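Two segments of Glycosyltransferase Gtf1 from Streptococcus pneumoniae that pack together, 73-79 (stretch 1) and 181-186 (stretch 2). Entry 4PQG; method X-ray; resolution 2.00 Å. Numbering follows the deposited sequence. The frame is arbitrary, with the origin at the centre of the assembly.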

ATOM      1  N   LEU A  73       7.457   6.521 -12.583  1.00 16.68           N
ATOM      2  CA  LEU A  73       8.066   6.082 -13.841  1.00 16.49           C
ATOM      3  C   LEU A  73       7.781   7.018 -15.039  1.00 16.73           C
ATOM      4  O   LEU A  73       8.707   7.433 -15.761  1.00 16.68           O
ATOM      5  CB  LEU A  73       7.635   4.639 -14.160  1.00 16.52           C
ATOM      6  CG  LEU A  73       7.905   4.068 -15.565  1.00 16.88           C
ATOM      7  CD1 LEU A  73       9.404   3.892 -15.823  1.00 17.35           C
ATOM      8  CD2 LEU A  73       7.169   2.746 -15.772  1.00 16.96           C
ATOM      9  N   TYR A  74       6.512   7.352 -15.252  1.00 16.52           N
ATOM     10  CA  TYR A  74       6.099   8.054 -16.484  1.00 16.77           C
ATOM     11  C   TYR A  74       6.500   9.541 -16.488  1.00 17.81           C
ATOM     12  O   TYR A  74       6.729  10.137 -17.530  1.00 17.47           O
ATOM     13  CB  TYR A  74       4.595   7.852 -16.729  1.00 15.98           C
ATOM     14  CG  TYR A  74       4.261   6.393 -16.983  1.00 15.69           C
ATOM     15  CD1 TYR A  74       4.314   5.869 -18.275  1.00 15.66           C
ATOM     16  CD2 TYR A  74       3.926   5.530 -15.919  1.00 15.59           C
ATOM     17  CE1 TYR A  74       4.025   4.534 -18.520  1.00 16.05           C
ATOM     18  CE2 TYR A  74       3.635   4.194 -16.143  1.00 15.37           C
ATOM     19  CZ  TYR A  74       3.704   3.702 -17.446  1.00 16.22           C
ATOM     20  OH  TYR A  74       3.457   2.391 -17.713  1.00 16.66           O
ATOM     21  N   ASN A  75       6.587  10.116 -15.297  1.00 19.43           N
ATOM     22  CA  ASN A  75       6.992  11.516 -15.081  1.00 21.82           C
ATOM     23  C   ASN A  75       8.516  11.726 -15.175  1.00 21.53           C
ATOM     24  O   ASN A  75       8.986  12.832 -15.498  1.00 21.43           O
ATOM     25  CB  ASN A  75       6.501  11.938 -13.675  1.00 24.71           C
ATOM     26  CG  ASN A  75       7.071  13.264 -13.227  1.00 27.27           C
ATOM     27  OD1 ASN A  75       7.949  13.309 -12.369  1.00 29.99           O
ATOM     28  ND2 ASN A  75       6.601  14.351 -13.835  1.00 29.62           N
ATOM     29  N   HIS A  76       9.267  10.657 -14.901  1.00 20.10           N
ATOM     30  CA  HIS A  76      10.721  10.699 -14.701  1.00 20.91           C
ATOM     31  C   HIS A  76      11.481  11.173 -15.901  1.00 21.07           C
ATOM     32  O   HIS A  76      12.503  11.852 -15.760  1.00 20.23           O
ATOM     33  CB  HIS A  76      11.248   9.325 -14.290  1.00 21.19           C
ATOM     34  CG  HIS A  76      12.749   9.263 -14.128  1.00 22.39           C
ATOM     35  ND1 HIS A  76      13.390   9.835 -13.093  1.00 24.29           N
ATOM     36  CD2 HIS A  76      13.729   8.658 -14.913  1.00 23.80           C
ATOM     37  CE1 HIS A  76      14.718   9.611 -13.210  1.00 24.16           C
ATOM     38  NE2 HIS A  76      14.919   8.886 -14.323  1.00 24.27           N
ATOM     39  N   PHE A  77      10.979  10.829 -17.083  1.00 20.41           N
ATOM     40  CA  PHE A  77      11.585  11.236 -18.333  1.00 21.27           C
ATOM     41  C   PHE A  77      11.291  12.691 -18.701  1.00 20.00           C
ATOM     42  O   PHE A  77      11.740  13.163 -19.738  1.00 20.76           O
ATOM     43  CB  PHE A  77      11.113  10.320 -19.468  1.00 22.16           C
ATOM     44  CG  PHE A  77      11.420   8.860 -19.251  1.00 23.22           C
ATOM     45  CD1 PHE A  77      12.637   8.328 -19.652  1.00 24.34           C
ATOM     46  CD2 PHE A  77      10.474   8.011 -18.679  1.00 24.52           C
ATOM     47  CE1 PHE A  77      12.928   6.975 -19.479  1.00 25.00           C
ATOM     48  CE2 PHE A  77      10.752   6.656 -18.496  1.00 24.81           C
ATOM     49  CZ  PHE A  77      11.981   6.134 -18.902  1.00 25.24           C
ATOM     50  N   THR A  78      10.488  13.385 -17.903  1.00 18.68           N
ATOM     51  CA  THR A  78      10.167  14.767 -18.181  1.00 18.24           C
ATOM     52  C   THR A  78      10.818  15.658 -17.125  1.00 19.16           C
ATOM     53  O   THR A  78      11.411  15.171 -16.154  1.00 18.70           O
ATOM     54  CB  THR A  78       8.634  15.039 -18.199  1.00 17.99           C
ATOM     55  OG1 THR A  78       8.147  15.197 -16.859  1.00 17.38           O
ATOM     56  CG2 THR A  78       7.857  13.908 -18.933  1.00 18.01           C
ATOM     57  N   ASP A  79      10.673  16.965 -17.287  1.00 20.11           N
ATOM     58  CA  ASP A  79      11.211  17.893 -16.297  1.00 20.85           C
ATOM     59  C   ASP A  79      10.133  18.459 -15.371  1.00 21.30           C
ATOM     60  O   ASP A  79      10.401  19.388 -14.612  1.00 20.63           O
ATOM     61  CB  ASP A  79      11.994  19.014 -16.992  1.00 22.36           C
ATOM     62  CG  ASP A  79      11.102  19.987 -17.750  1.00 23.06           C
ATOM     63  OD1 ASP A  79       9.849  19.891 -17.732  1.00 23.29           O
ATOM     64  OD2 ASP A  79      11.667  20.882 -18.394  1.00 24.79           O
ATOM     65  N   PRO A 181       5.940  18.217 -25.851  1.00 21.47           N
ATOM     66  CA  PRO A 181       5.837  16.789 -25.554  1.00 20.18           C
ATOM     67  C   PRO A 181       7.198  16.158 -25.462  1.00 19.15           C
ATOM     68  O   PRO A 181       8.099  16.556 -26.193  1.00 19.65           O
ATOM     69  CB  PRO A 181       5.100  16.222 -26.778  1.00 20.69           C
ATOM     70  CG  PRO A 181       5.387  17.194 -27.878  1.00 22.53           C
ATOM     71  CD  PRO A 181       5.381  18.540 -27.186  1.00 22.87           C
ATOM     72  N   VAL A 182       7.354  15.200 -24.556  1.00 17.51           N
ATOM     73  CA  VAL A 182       8.581  14.442 -24.423  1.00 17.02           C
ATOM     74  C   VAL A 182       8.438  13.107 -25.143  1.00 17.14           C
ATOM     75  O   VAL A 182       9.331  12.699 -25.890  1.00 17.28           O
ATOM     76  CB  VAL A 182       8.950  14.164 -22.957  1.00 17.00           C
ATOM     77  CG1 VAL A 182      10.199  13.286 -22.868  1.00 17.38           C
ATOM     78  CG2 VAL A 182       9.165  15.476 -22.220  1.00 17.44           C
ATOM     79  N   TYR A 183       7.326  12.413 -24.911  1.00 15.94           N
ATOM     80  CA  TYR A 183       7.138  11.115 -25.549  1.00 15.04           C
ATOM     81  C   TYR A 183       5.659  10.777 -25.661  1.00 14.48           C
ATOM     82  O   TYR A 183       4.845  11.333 -24.920  1.00 14.47           O
ATOM     83  CB  TYR A 183       7.909  10.022 -24.797  1.00 14.68           C
ATOM     84  CG  TYR A 183       7.378   9.646 -23.417  1.00 14.87           C
ATOM     85  CD1 TYR A 183       6.532   8.540 -23.244  1.00 15.06           C
ATOM     86  CD2 TYR A 183       7.728  10.386 -22.290  1.00 15.35           C
ATOM     87  CE1 TYR A 183       6.074   8.172 -21.969  1.00 15.48           C
ATOM     88  CE2 TYR A 183       7.263  10.048 -21.016  1.00 15.64           C
ATOM     89  CZ  TYR A 183       6.445   8.936 -20.863  1.00 15.92           C
ATOM     90  OH  TYR A 183       5.995   8.591 -19.602  1.00 16.31           O
ATOM     91  N   ASP A 184       5.329   9.884 -26.592  1.00 14.19           N
ATOM     92  CA  ASP A 184       3.950   9.419 -26.802  1.00 14.88           C
ATOM     93  C   ASP A 184       3.900   7.930 -26.510  1.00 15.39           C
ATOM     94  O   ASP A 184       4.850   7.212 -26.804  1.00 15.24           O
ATOM     95  CB  ASP A 184       3.476   9.658 -28.250  1.00 15.29           C
ATOM     96  CG  ASP A 184       3.767  11.069 -28.742  1.00 15.88           C
ATOM     97  OD1 ASP A 184       3.373  12.037 -28.033  1.00 16.20           O
ATOM     98  OD2 ASP A 184       4.383  11.213 -29.843  1.00 15.29           O
ATOM     99  N   ILE A 185       2.796   7.458 -25.947  1.00 15.03           N
ATOM    100  CA  ILE A 185       2.625   6.025 -25.804  1.00 15.77           C
ATOM    101  C   ILE A 185       1.479   5.668 -26.716  1.00 15.82           C
ATOM    102  O   ILE A 185       0.392   6.226 -26.579  1.00 16.78           O
ATOM    103  CB  ILE A 185       2.300   5.581 -24.358  1.00 15.71           C
ATOM    104  CG1 ILE A 185       3.280   6.220 -23.353  1.00 15.36           C
ATOM    105  CG2 ILE A 185       2.279   4.047 -24.281  1.00 15.81           C
ATOM    106  CD1 ILE A 185       2.861   6.060 -21.885  1.00 16.69           C
ATOM    107  N   LEU A 186       1.733   4.777 -27.662  1.00 16.01           N
ATOM    108  CA  LEU A 186       0.674   4.305 -28.541  1.00 17.18           C
ATOM    109  C   LEU A 186       0.013   3.130 -27.840  1.00 18.54           C
ATOM    110  O   LEU A 186       0.687   2.175 -27.464  1.00 17.82           O
ATOM    111  CB  LEU A 186       1.225   3.943 -29.922  1.00 17.61           C
ATOM    112  CG  LEU A 186       1.936   5.103 -30.638  1.00 18.86           C
ATOM    113  CD1 LEU A 186       2.316   4.666 -32.056  1.00 19.38           C
ATOM    114  CD2 LEU A 186       1.079   6.370 -30.672  1.00 18.36           C
TER

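The one hydrogen bond between these two stretches runs from a side chain to a backbone carbonyl. The Tyr-183 hydroxyl OH donates to the main-chain Tyr-74 O at 2.7 Å. No backbone-to-backbone bond links the stretches, although residues 181-186 form a strand. The length of the tyrosine side chain makes this reach possible. Its CA-to-CB bond points toward stretch 1, chi1 is p at 70°, and the ring carries the hydroxyl to the carbonyl. Tyr-74 O lies near the plane of the Tyr-183 ring, at its edge, as expected for a phenol donor. The same hydroxyl is also close to the Tyr-74 side chain, with Tyr-74 CB 3.3 Å from Tyr-183 OH.

Tyr-183 is buried and loses more surface to the other stretch than any other residue here, 77 Å². Tyrosine suits this place because it combines a flat apolar ring with a polar tip. The tip finds a partner, so the hydroxyl is not left unsatisfied. The ring meets Phe-77, whose CA-to-CB bond also points toward the other stretch. The edge of Phe-77 faces the face of Tyr-183, with ring centroids 6.0 Å apart and planes at 72°. Phe-77 CB also lies 4.2 Å from Tyr-183 CE2.

Tyr-74 is buried as well. Its CA-to-CB bond runs sideways, with chi1 m. Its ring meets Ile-185, where Tyr-74 CE1 and Ile-185 CD1 are 3.9 Å apart. Ile-185 is m, t, and its CD1 methyl extends the side chain to this apolar contact. The Tyr-74 hydroxyl is hydrogen-bonded elsewhere in the structure.

Val-182 and Thr-78 have the closest CA atoms across the stretches, 6.4 Å from Thr-78 CA to Val-182 CA. Val-182 uses both of its methyls. Its CG2 packs 3.9 Å from Thr-78 CG2, and its CG1 lies 3.5 Å from the backbone Phe-77 O. A branched, apolar side chain fits a place with neighbours for each methyl.

Thr-78 has two different uses for its side chain. Its OG1 donates to Asn-75 O at 2.9 Å, within stretch 1. Thr-78 N donates to the same Asn-75 O, also at 2.9 Å, so one carbonyl anchors the turn twice. The methyl is left for packing against Val-182.

The contact is small, burying 267 Å² in total over both sides. Asp-184 and Leu-186 lie out of reach of stretch 1, whereas Val-182, Tyr-183 and Ile-185 supply the strand's side of the contact.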